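Local atomic coordinates of DNA polymerase II large subunit (Pyrococcus horikoshii, PDB entry 5BKH), a protein that is the mini-intein of an archaeal DNA polymerase II large subunit and probably excises itself by protein splicing, joining the flanking polymerase segments. Residues Gln19-Pro24 against Lys52-Val57; Val68-Glu73 against Asn157-His162; His83-Glu88 against Arg115-Arg120; Phe87-Gly92 against Leu136-Lys141. All coordinates share one frame; numbering follows the deposited sequence.

Interaction 1: Gln19-Pro24 against Lys52-Val57; sequences QINGTP and KVDIKV
Q19, I20 and N21 meet V53 to K56 in a surface contact between the ends of two antiparallel strands, 15-20 and 55-61, neighbours in the curled sheet of the intein splicing domain. Backbone bonds do the joining. The N-H of Q19 donates to K56 O over 2.8 Å at a nearly straight 165°, and K56 N returns a more bent bond to Q19 O at 3.0 Å. Farther along, D54 O receives N21 N at 3.1 Å, in the carbonyl plane and on a lone pair, and the CA-H of I20 points at the same oxygen.

Just beyond I20 the chain turns back. A type I' turn from I20 to T23 makes a two-residue hairpin, and N21-G22 is the classic pair for it, since both central residues take positive phi angles that asparagine tolerates and glycine adopts easily. On the face bearing I20 and I55, beta-branched side chains touch: with chi1 at 78°, I20 sets CG2 beside its own backbone N, where it meets I55 CD1 at 3.4 Å. V53 CG1 packs against I20 CB at 3.9 Å and also lies against the amide of N21, at 3.7 Å from ND2, while N21 OD1 rests beside D54 CB. The side-chain part is therefore thin and mostly apolar, while the main chain carries the polar bonds, in keeping with a contact at the protein surface.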
# COMPACT_ATOMS: atom_id res chain seq x y z
N GLN A 19 -34.85 -18.05 -3.35
CA GLN A 19 -36.00 -18.81 -3.80
C GLN A 19 -35.90 -18.96 -5.31
O GLN A 19 -35.89 -17.96 -6.04
CB GLN A 19 -37.30 -18.12 -3.39
CG GLN A 19 -38.55 -18.70 -4.01
CD GLN A 19 -39.81 -18.09 -3.42
OE1 GLN A 19 -39.92 -17.93 -2.21
NE2 GLN A 19 -40.76 -17.75 -4.29
N ILE A 20 -35.79 -20.21 -5.77
CA ILE A 20 -35.80 -20.53 -7.19
C ILE A 20 -37.05 -21.37 -7.46
O ILE A 20 -37.33 -22.33 -6.74
CB ILE A 20 -34.51 -21.25 -7.64
CG1 ILE A 20 -34.50 -22.73 -7.25
CG2 ILE A 20 -33.30 -20.60 -7.02
CD1 ILE A 20 -33.16 -23.41 -7.44
N ASN A 21 -37.82 -20.96 -8.47
CA ASN A 21 -39.06 -21.64 -8.86
C ASN A 21 -39.94 -21.94 -7.65
O ASN A 21 -40.51 -23.03 -7.53
CB ASN A 21 -38.76 -22.91 -9.66
CG ASN A 21 -38.08 -22.62 -10.99
OD1 ASN A 21 -38.48 -21.71 -11.72
ND2 ASN A 21 -37.06 -23.41 -11.31
N GLY A 22 -40.05 -20.97 -6.74
CA GLY A 22 -40.89 -21.08 -5.57
C GLY A 22 -40.25 -21.75 -4.37
O GLY A 22 -40.65 -21.48 -3.24
N THR A 23 -39.27 -22.63 -4.59
CA THR A 23 -38.74 -23.26 -3.39
C THR A 23 -37.49 -22.53 -2.91
O THR A 23 -36.67 -22.10 -3.73
CB THR A 23 -38.41 -24.73 -3.65
OG1 THR A 23 -37.34 -24.82 -4.59
CG2 THR A 23 -39.62 -25.46 -4.19
N PRO A 24 -37.34 -22.38 -1.60
CA PRO A 24 -36.13 -21.75 -1.05
C PRO A 24 -35.03 -22.75 -0.75
O PRO A 24 -35.27 -23.87 -0.30
CB PRO A 24 -36.66 -21.09 0.23
CG PRO A 24 -37.72 -22.03 0.69
CD PRO A 24 -38.35 -22.64 -0.55
N LYS A 52 -31.62 -17.47 -16.02
CA LYS A 52 -32.22 -18.56 -16.76
C LYS A 52 -33.11 -19.43 -15.88
O LYS A 52 -33.57 -20.49 -16.33
CB LYS A 52 -31.14 -19.41 -17.45
CG LYS A 52 -29.89 -19.65 -16.62
CD LYS A 52 -28.75 -20.10 -17.53
CE LYS A 52 -27.54 -20.54 -16.72
NZ LYS A 52 -26.37 -20.82 -17.60
N VAL A 53 -33.35 -19.01 -14.65
CA VAL A 53 -34.28 -19.67 -13.73
C VAL A 53 -34.93 -18.57 -12.90
O VAL A 53 -34.29 -17.57 -12.58
CB VAL A 53 -33.56 -20.72 -12.86
CG1 VAL A 53 -34.32 -20.99 -11.57
CG2 VAL A 53 -33.34 -22.02 -13.63
N ASP A 54 -36.22 -18.75 -12.59
CA ASP A 54 -36.92 -17.81 -11.72
C ASP A 54 -36.18 -17.63 -10.41
O ASP A 54 -36.19 -18.52 -9.55
CB ASP A 54 -38.35 -18.28 -11.47
CG ASP A 54 -39.32 -17.81 -12.53
OD1 ASP A 54 -39.56 -18.56 -13.50
OD2 ASP A 54 -39.85 -16.69 -12.40
N ILE A 55 -35.52 -16.48 -10.24
CA ILE A 55 -34.62 -16.23 -9.13
C ILE A 55 -35.19 -15.11 -8.26
O ILE A 55 -35.77 -14.15 -8.77
CB ILE A 55 -33.20 -15.87 -9.64
CG1 ILE A 55 -32.14 -16.16 -8.58
CG2 ILE A 55 -33.12 -14.41 -10.09
CD1 ILE A 55 -32.11 -17.59 -8.13
N LYS A 56 -35.04 -15.26 -6.95
CA LYS A 56 -35.19 -14.14 -6.03
C LYS A 56 -34.29 -14.40 -4.83
O LYS A 56 -34.07 -15.55 -4.44
CB LYS A 56 -36.65 -13.95 -5.59
CG LYS A 56 -37.46 -13.05 -6.52
CD LYS A 56 -38.36 -12.10 -5.77
CE LYS A 56 -39.62 -11.79 -6.56
NZ LYS A 56 -40.38 -10.66 -5.98
N VAL A 57 -33.74 -13.33 -4.26
CA VAL A 57 -32.84 -13.45 -3.12
C VAL A 57 -33.60 -13.04 -1.86
O VAL A 57 -34.40 -12.09 -1.89
CB VAL A 57 -31.56 -12.61 -3.32
CG1 VAL A 57 -31.90 -11.17 -3.59
CG2 VAL A 57 -30.64 -12.72 -2.12

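Interaction 2: Val68-Glu73 against Asn157-His162; sequences VLTDIE and NAKKYH
K159 O is gripped twice: by the hydroxyl OG1 of T70, at a modelled 2.5 Å that is too short to be taken literally, and by the backbone N of Y161, at 2.7 Å. The second bond closes a gamma turn over K160, whose positive phi and negative psi are those of the classic form, and T70 reaches the turn because OG1 lies anti to its backbone N (chi1 -152°). The same torsion leaves CG2 to pack on A158 CB at 3.7 Å. A valine in its place would probably leave K159 O with the turn's own bond alone from this contact, and the loop freer to shift away from the strand.

Next along, D71 O accepts K159 N at 3.1 Å in the carbonyl plane, with the CA-H of A158 close by. These bonds join strand 66-78 to strand 153-158, antiparallel neighbours in the curled sheet of the splicing domain, with I72 and A158 as a non-hydrogen-bonded pair; a weak bond from E73 N to N157 O continues it.

Outside the sheet bonding, D71 and the exposed K159 run side by side. The bent lysine chain brings NZ to within 3.2 Å of D71 OD2 in a salt bridge whose hydrogen bond is weak. E73 OE2 lies across K159 CB at 3.6 Å, but its OE1 forms a salt bridge with R6. At the other end V68 CG1 presses obliquely on the Y161 ring, 3.4 Å from CD2.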
# COMPACT_ATOMS: atom_id res chain seq x y z
N VAL A 68 -37.96 -10.78 3.51
CA VAL A 68 -38.62 -10.38 2.26
C VAL A 68 -37.86 -10.95 1.06
O VAL A 68 -36.69 -11.32 1.15
CB VAL A 68 -38.72 -8.83 2.17
CG1 VAL A 68 -37.36 -8.22 1.92
CG2 VAL A 68 -39.74 -8.40 1.12
N LEU A 69 -38.57 -11.04 -0.06
CA LEU A 69 -37.99 -11.40 -1.35
C LEU A 69 -37.64 -10.16 -2.16
O LEU A 69 -38.41 -9.19 -2.19
CB LEU A 69 -38.96 -12.27 -2.16
CG LEU A 69 -39.26 -13.64 -1.58
CD1 LEU A 69 -40.36 -14.31 -2.37
CD2 LEU A 69 -37.99 -14.50 -1.66
N THR A 70 -36.49 -10.19 -2.83
CA THR A 70 -36.15 -9.09 -3.72
C THR A 70 -35.46 -9.63 -4.97
O THR A 70 -35.00 -10.78 -5.02
CB THR A 70 -35.28 -8.03 -3.01
OG1 THR A 70 -35.50 -6.75 -3.63
CG2 THR A 70 -33.81 -8.37 -3.09
N ASP A 71 -35.42 -8.76 -5.98
CA ASP A 71 -34.94 -9.14 -7.30
C ASP A 71 -33.43 -9.04 -7.39
O ASP A 71 -32.82 -8.10 -6.88
CB ASP A 71 -35.58 -8.25 -8.37
CG ASP A 71 -37.06 -8.54 -8.55
OD1 ASP A 71 -37.45 -9.72 -8.48
OD2 ASP A 71 -37.83 -7.57 -8.77
N ILE A 72 -32.83 -10.02 -8.05
CA ILE A 72 -31.39 -10.06 -8.30
C ILE A 72 -31.14 -9.35 -9.63
O ILE A 72 -31.30 -9.94 -10.69
CB ILE A 72 -30.86 -11.49 -8.32
CG1 ILE A 72 -31.12 -12.19 -6.99
CG2 ILE A 72 -29.38 -11.50 -8.67
CD1 ILE A 72 -30.29 -13.44 -6.78
N GLU A 73 -30.75 -8.07 -9.57
CA GLU A 73 -30.53 -7.32 -10.80
C GLU A 73 -29.29 -7.83 -11.53
O GLU A 73 -29.38 -8.26 -12.69
CB GLU A 73 -30.40 -5.83 -10.48
CG GLU A 73 -31.67 -5.23 -9.89
CD GLU A 73 -31.49 -3.78 -9.47
OE1 GLU A 73 -30.33 -3.34 -9.33
OE2 GLU A 73 -32.51 -3.09 -9.27
N ASN A 157 -25.91 -7.38 -6.80
CA ASN A 157 -26.71 -6.17 -6.84
C ASN A 157 -28.17 -6.59 -6.77
O ASN A 157 -28.68 -7.26 -7.69
CB ASN A 157 -26.42 -5.35 -8.09
CG ASN A 157 -25.11 -4.58 -7.98
OD1 ASN A 157 -24.66 -4.25 -6.88
ND2 ASN A 157 -24.50 -4.29 -9.12
N ALA A 158 -28.84 -6.24 -5.68
CA ALA A 158 -30.25 -6.54 -5.50
C ALA A 158 -31.02 -5.24 -5.37
O ALA A 158 -30.45 -4.17 -5.15
CB ALA A 158 -30.47 -7.42 -4.26
N LYS A 159 -32.33 -5.34 -5.54
CA LYS A 159 -33.19 -4.16 -5.57
C LYS A 159 -33.65 -3.83 -4.15
O LYS A 159 -34.09 -4.72 -3.41
CB LYS A 159 -34.38 -4.40 -6.50
CG LYS A 159 -35.51 -3.40 -6.37
CD LYS A 159 -36.84 -4.05 -6.69
CE LYS A 159 -36.87 -4.54 -8.14
NZ LYS A 159 -38.22 -4.42 -8.75
N LYS A 160 -33.52 -2.55 -3.78
CA LYS A 160 -33.97 -2.02 -2.50
C LYS A 160 -33.21 -2.61 -1.32
O LYS A 160 -32.37 -1.93 -0.71
CB LYS A 160 -35.48 -2.24 -2.32
CG LYS A 160 -36.20 -1.11 -1.59
CD LYS A 160 -37.71 -1.29 -1.64
CE LYS A 160 -38.40 -0.45 -0.58
NZ LYS A 160 -37.58 0.72 -0.16
N TYR A 161 -33.50 -3.86 -0.97
CA TYR A 161 -32.94 -4.49 0.21
C TYR A 161 -31.67 -5.24 -0.17
O TYR A 161 -31.73 -6.25 -0.88
CB TYR A 161 -33.97 -5.43 0.84
CG TYR A 161 -35.32 -4.77 1.04
CD1 TYR A 161 -35.45 -3.61 1.78
CD2 TYR A 161 -36.46 -5.30 0.44
CE1 TYR A 161 -36.68 -3.00 1.96
CE2 TYR A 161 -37.70 -4.70 0.61
CZ TYR A 161 -37.80 -3.55 1.37
OH TYR A 161 -39.03 -2.95 1.53
N HIS A 162 -30.53 -4.75 0.30
CA HIS A 162 -29.22 -5.20 -0.16
C HIS A 162 -28.53 -6.16 0.80
O HIS A 162 -27.39 -6.57 0.54
CB HIS A 162 -28.32 -3.99 -0.42
CG HIS A 162 -29.00 -2.90 -1.19
ND1 HIS A 162 -29.45 -3.07 -2.48
CD2 HIS A 162 -29.32 -1.63 -0.84
CE1 HIS A 162 -30.01 -1.95 -2.90
NE2 HIS A 162 -29.94 -1.06 -1.93

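Interaction 3: His83-Glu88 against Arg115-Arg120; sequences HLIRFE and RAFEVR
F87 wedges its ring against A116 and V119, and with I85 it gives this contact most of its buried surface. A chi1 of -59° places the ring beside its own backbone N, and CZ then meets A116 O at 3.5 Å. The oxygen lies at the ring edge and in plane, where the slightly positive C-H rim suits a carbonyl. V119 comes in obliquely, its CB 3.5 Å from F87 CE1, while A116 CB stands 4.1 Å from CZ, a small alanine leaving room for the ring. Within the strand, I85 CG2 sits 3.3 Å above one face of the ring, offset toward its rim.

No hydrogen bond crosses here. Strand 84-89 belongs to the six-stranded antiparallel sheet, and residues 116-120 begin the link after strand 110-115, with a short 3-10 segment at 116-118 packing on the face of the sheet that bears I85 and F87, where F87 also touches V103. An alanine instead of F87 would probably open a gap between strand and turn, leaving V119 and A116 without the ring they pack on in this contact.

I85 likewise sets CG1 beside its backbone N, and the extended chain carries CD1 to 3.8 Å from both A116 O and F117 CA. R120 probably helps hold the turn, its NH1 bonding F117 O and, from well above the carbonyl plane, V119 O. The F117 ring meets H83 of the second subunit.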
# COMPACT_ATOMS: atom_id res chain seq x y z
N HIS A 83 -2.15 -14.13 -11.04
CA HIS A 83 -2.42 -15.51 -11.40
C HIS A 83 -1.21 -16.38 -11.09
O HIS A 83 -0.09 -15.89 -10.90
CB HIS A 83 -2.79 -15.63 -12.88
CG HIS A 83 -2.06 -14.64 -13.75
ND1 HIS A 83 -2.67 -13.53 -14.27
CD2 HIS A 83 -0.78 -14.60 -14.17
CE1 HIS A 83 -1.80 -12.84 -14.98
NE2 HIS A 83 -0.64 -13.48 -14.94
N LEU A 84 -1.43 -17.69 -11.04
CA LEU A 84 -0.36 -18.64 -10.81
C LEU A 84 0.02 -19.34 -12.11
O LEU A 84 -0.71 -19.30 -13.10
CB LEU A 84 -0.75 -19.69 -9.77
CG LEU A 84 -1.07 -19.18 -8.38
CD1 LEU A 84 -2.55 -19.33 -8.13
CD2 LEU A 84 -0.27 -19.93 -7.34
N ILE A 85 1.18 -19.98 -12.07
CA ILE A 85 1.65 -20.82 -13.16
C ILE A 85 1.42 -22.27 -12.75
O ILE A 85 1.75 -22.67 -11.63
CB ILE A 85 3.13 -20.55 -13.46
CG1 ILE A 85 3.27 -19.39 -14.44
CG2 ILE A 85 3.76 -21.76 -14.10
CD1 ILE A 85 4.71 -19.01 -14.71
N ARG A 86 0.84 -23.05 -13.66
CA ARG A 86 0.53 -24.45 -13.46
C ARG A 86 1.36 -25.28 -14.43
O ARG A 86 1.24 -25.12 -15.65
CB ARG A 86 -0.96 -24.72 -13.67
CG ARG A 86 -1.41 -26.09 -13.20
CD ARG A 86 -2.92 -26.15 -13.04
NE ARG A 86 -3.49 -27.29 -13.73
CZ ARG A 86 -3.54 -28.52 -13.23
NH1 ARG A 86 -3.07 -28.80 -12.03
NH2 ARG A 86 -4.08 -29.50 -13.96
N PHE A 87 2.21 -26.15 -13.88
CA PHE A 87 3.01 -27.10 -14.63
C PHE A 87 2.33 -28.46 -14.54
O PHE A 87 2.25 -29.05 -13.46
CB PHE A 87 4.43 -27.18 -14.08
CG PHE A 87 5.17 -25.87 -14.11
CD1 PHE A 87 5.58 -25.32 -15.31
CD2 PHE A 87 5.50 -25.22 -12.93
CE1 PHE A 87 6.28 -24.12 -15.33
CE2 PHE A 87 6.20 -24.03 -12.95
CZ PHE A 87 6.59 -23.48 -14.15
N GLU A 88 1.83 -28.95 -15.67
CA GLU A 88 1.38 -30.33 -15.79
C GLU A 88 2.58 -31.15 -16.25
O GLU A 88 3.10 -30.94 -17.35
CB GLU A 88 0.22 -30.44 -16.77
CG GLU A 88 -1.11 -30.74 -16.10
CD GLU A 88 -2.30 -30.31 -16.93
OE1 GLU A 88 -3.29 -29.81 -16.35
OE2 GLU A 88 -2.25 -30.46 -18.17
N ARG A 115 13.61 -19.54 -12.35
CA ARG A 115 12.38 -18.79 -12.14
C ARG A 115 11.23 -19.47 -12.88
O ARG A 115 11.33 -19.74 -14.08
CB ARG A 115 12.57 -17.36 -12.62
CG ARG A 115 11.43 -16.42 -12.33
CD ARG A 115 11.89 -14.99 -12.59
NE ARG A 115 10.78 -14.05 -12.52
CZ ARG A 115 10.37 -13.31 -13.54
NH1 ARG A 115 10.99 -13.34 -14.71
NH2 ARG A 115 9.32 -12.52 -13.37
N ALA A 116 10.15 -19.75 -12.15
CA ALA A 116 9.00 -20.44 -12.73
C ALA A 116 8.57 -19.80 -14.05
O ALA A 116 8.17 -20.49 -14.99
CB ALA A 116 7.83 -20.43 -11.74
N PHE A 117 8.65 -18.47 -14.13
CA PHE A 117 8.28 -17.76 -15.35
C PHE A 117 9.11 -18.22 -16.54
O PHE A 117 8.64 -18.15 -17.68
CB PHE A 117 8.44 -16.25 -15.13
CG PHE A 117 7.87 -15.41 -16.24
CD1 PHE A 117 6.50 -15.28 -16.39
CD2 PHE A 117 8.71 -14.75 -17.11
CE1 PHE A 117 5.98 -14.51 -17.40
CE2 PHE A 117 8.19 -13.97 -18.13
CZ PHE A 117 6.82 -13.84 -18.27
N GLU A 118 10.34 -18.69 -16.31
CA GLU A 118 11.23 -19.08 -17.39
C GLU A 118 11.13 -20.55 -17.76
O GLU A 118 11.73 -20.96 -18.76
CB GLU A 118 12.69 -18.76 -17.03
CG GLU A 118 12.94 -17.30 -16.69
CD GLU A 118 12.94 -16.39 -17.91
OE1 GLU A 118 13.00 -16.91 -19.05
OE2 GLU A 118 12.87 -15.16 -17.73
N VAL A 119 10.40 -21.36 -16.99
CA VAL A 119 10.29 -22.78 -17.31
C VAL A 119 9.51 -22.95 -18.60
O VAL A 119 8.54 -22.22 -18.87
CB VAL A 119 9.63 -23.54 -16.14
CG1 VAL A 119 9.50 -25.02 -16.45
CG2 VAL A 119 10.43 -23.34 -14.86
N ARG A 120 9.94 -23.89 -19.44
CA ARG A 120 9.31 -24.16 -20.72
C ARG A 120 8.90 -25.62 -20.80
O ARG A 120 9.39 -26.47 -20.06
CB ARG A 120 10.25 -23.82 -21.88
CG ARG A 120 10.51 -22.34 -22.07
CD ARG A 120 9.22 -21.55 -22.27
NE ARG A 120 9.47 -20.12 -22.39
CZ ARG A 120 9.41 -19.26 -21.38
NH1 ARG A 120 9.05 -19.64 -20.16
NH2 ARG A 120 9.72 -17.98 -21.60

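Interaction 4: Phe87-Gly92 against Leu136-Lys141; sequences FELELG and LKVAVK
E88 and E90 make the backbone bonds that hold residues 87-92 to residues 136-141 of strand 135-146. K141 N donates to E88 O at 2.7 Å and E90 N to A139 O at 3.0 Å, both in the carbonyl plane, framing L89 and V140 as an antiparallel non-hydrogen-bonded pair. L89 adds a CA-H contact to A139 O. The axes of the short strand segments run at 129°, well twisted from antiparallel.

Apolar packing fills the face of L89 and V140. L89 CD2 meets V140 CG2 at 3.7 Å and its CB lies across V138 CG2, while V140 CG1 reaches obliquely to the F87 ring. Farther on, L91 crosses L136 at about a right angle, CD1 to CD2 4.0 Å. Branched V138 serves both L89 and L91, and I125 of strand 124-128 lies against L89 and V140.

Polar side chains work along the margin. E90 lays CG on V138 CB at 3.6 Å and sends OE1 to a weak bond with A139 N. K141 runs its methylenes over the backbone, CD 3.4 Å from L89 O. E90 and K141 thus lend their methylenes as packing, with the E90 carboxylate kept near the strand backbone, while the sheet itself rests on main-chain bonds and aliphatic contacts.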
# COMPACT_ATOMS: atom_id res chain seq x y z
N PHE A 87 2.21 -26.15 -13.88
CA PHE A 87 3.01 -27.10 -14.63
C PHE A 87 2.33 -28.46 -14.54
O PHE A 87 2.25 -29.05 -13.46
CB PHE A 87 4.43 -27.18 -14.08
CG PHE A 87 5.17 -25.87 -14.11
CD1 PHE A 87 5.58 -25.32 -15.31
CD2 PHE A 87 5.50 -25.22 -12.93
CE1 PHE A 87 6.28 -24.12 -15.33
CE2 PHE A 87 6.20 -24.03 -12.95
CZ PHE A 87 6.59 -23.48 -14.15
N GLU A 88 1.83 -28.95 -15.67
CA GLU A 88 1.38 -30.33 -15.79
C GLU A 88 2.58 -31.15 -16.25
O GLU A 88 3.10 -30.94 -17.35
CB GLU A 88 0.22 -30.44 -16.77
CG GLU A 88 -1.11 -30.74 -16.10
CD GLU A 88 -2.30 -30.31 -16.93
OE1 GLU A 88 -3.29 -29.81 -16.35
OE2 GLU A 88 -2.25 -30.46 -18.17
N LEU A 89 3.03 -32.05 -15.38
CA LEU A 89 4.22 -32.86 -15.58
C LEU A 89 3.83 -34.30 -15.93
O LEU A 89 2.68 -34.72 -15.76
CB LEU A 89 5.09 -32.85 -14.32
CG LEU A 89 5.24 -31.51 -13.59
CD1 LEU A 89 5.63 -31.74 -12.14
CD2 LEU A 89 6.30 -30.69 -14.29
N GLU A 90 4.81 -35.06 -16.41
CA GLU A 90 4.54 -36.45 -16.72
C GLU A 90 4.40 -37.24 -15.42
O GLU A 90 4.75 -36.77 -14.33
CB GLU A 90 5.63 -37.03 -17.62
CG GLU A 90 6.93 -37.38 -16.91
CD GLU A 90 7.99 -37.92 -17.86
OE1 GLU A 90 8.34 -37.21 -18.83
OE2 GLU A 90 8.46 -39.05 -17.64
N LEU A 91 3.86 -38.45 -15.54
CA LEU A 91 3.53 -39.33 -14.42
C LEU A 91 2.34 -38.80 -13.61
O LEU A 91 2.13 -39.22 -12.47
CB LEU A 91 4.73 -39.56 -13.50
CG LEU A 91 5.96 -40.25 -14.11
CD1 LEU A 91 6.92 -40.69 -13.01
CD2 LEU A 91 5.57 -41.44 -14.98
N GLY A 92 1.57 -37.87 -14.18
CA GLY A 92 0.37 -37.36 -13.56
C GLY A 92 0.56 -36.22 -12.57
O GLY A 92 -0.44 -35.61 -12.17
N LEU A 136 12.90 -37.91 -8.74
CA LEU A 136 12.47 -38.32 -10.06
C LEU A 136 12.62 -37.16 -11.03
O LEU A 136 12.35 -36.01 -10.67
CB LEU A 136 11.02 -38.79 -10.04
CG LEU A 136 10.70 -40.27 -9.86
CD1 LEU A 136 11.42 -40.82 -8.65
CD2 LEU A 136 9.20 -40.46 -9.71
N LYS A 137 13.05 -37.46 -12.25
CA LYS A 137 13.15 -36.47 -13.32
C LYS A 137 11.93 -36.60 -14.21
O LYS A 137 11.78 -37.59 -14.93
CB LYS A 137 14.44 -36.65 -14.12
CG LYS A 137 15.71 -36.54 -13.30
CD LYS A 137 16.84 -35.94 -14.11
CE LYS A 137 18.19 -36.44 -13.63
NZ LYS A 137 18.28 -36.56 -12.16
N VAL A 138 11.05 -35.59 -14.18
CA VAL A 138 9.85 -35.62 -15.01
C VAL A 138 9.86 -34.40 -15.91
O VAL A 138 10.55 -33.42 -15.66
CB VAL A 138 8.56 -35.67 -14.16
CG1 VAL A 138 8.50 -36.98 -13.40
CG2 VAL A 138 8.50 -34.47 -13.21
N ALA A 139 9.09 -34.48 -16.99
CA ALA A 139 9.09 -33.44 -18.01
C ALA A 139 7.83 -32.59 -17.91
O ALA A 139 6.75 -33.10 -17.60
CB ALA A 139 9.18 -34.06 -19.41
N VAL A 140 7.98 -31.30 -18.20
CA VAL A 140 6.83 -30.40 -18.24
C VAL A 140 6.07 -30.65 -19.53
O VAL A 140 6.56 -30.33 -20.62
CB VAL A 140 7.27 -28.93 -18.14
CG1 VAL A 140 6.05 -28.03 -18.16
CG2 VAL A 140 8.08 -28.71 -16.88
N LYS A 141 4.87 -31.20 -19.42
CA LYS A 141 4.03 -31.42 -20.59
C LYS A 141 3.19 -30.20 -20.94
O LYS A 141 3.02 -29.89 -22.12
CB LYS A 141 3.09 -32.61 -20.37
CG LYS A 141 3.74 -33.82 -19.73
CD LYS A 141 2.68 -34.76 -19.17
CE LYS A 141 1.83 -35.37 -20.28
NZ LYS A 141 0.63 -36.07 -19.73

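Interactions 1 and 2 lie in one curled sheet, touching through V57 and T70 of the adjoining strands 55-61 and 66-78, with centres 13 Å apart. On the opposite side of the chain's centre, strand 84-89 of the six-stranded sheet serves both interactions 3 and 4, which share F87 and E88; the centre of interaction 3 is about 42 Å from that of either of the first pair. Interaction 3 is the buried one, and it alone has no hydrogen bond across it. Interaction 1 is a surface strand pairing beside a hairpin, held by main-chain bonds. Interactions 2 and 4 are partly buried strand pairings; interaction 2 leans more on polar side chains, interaction 4 more on aliphatic ones.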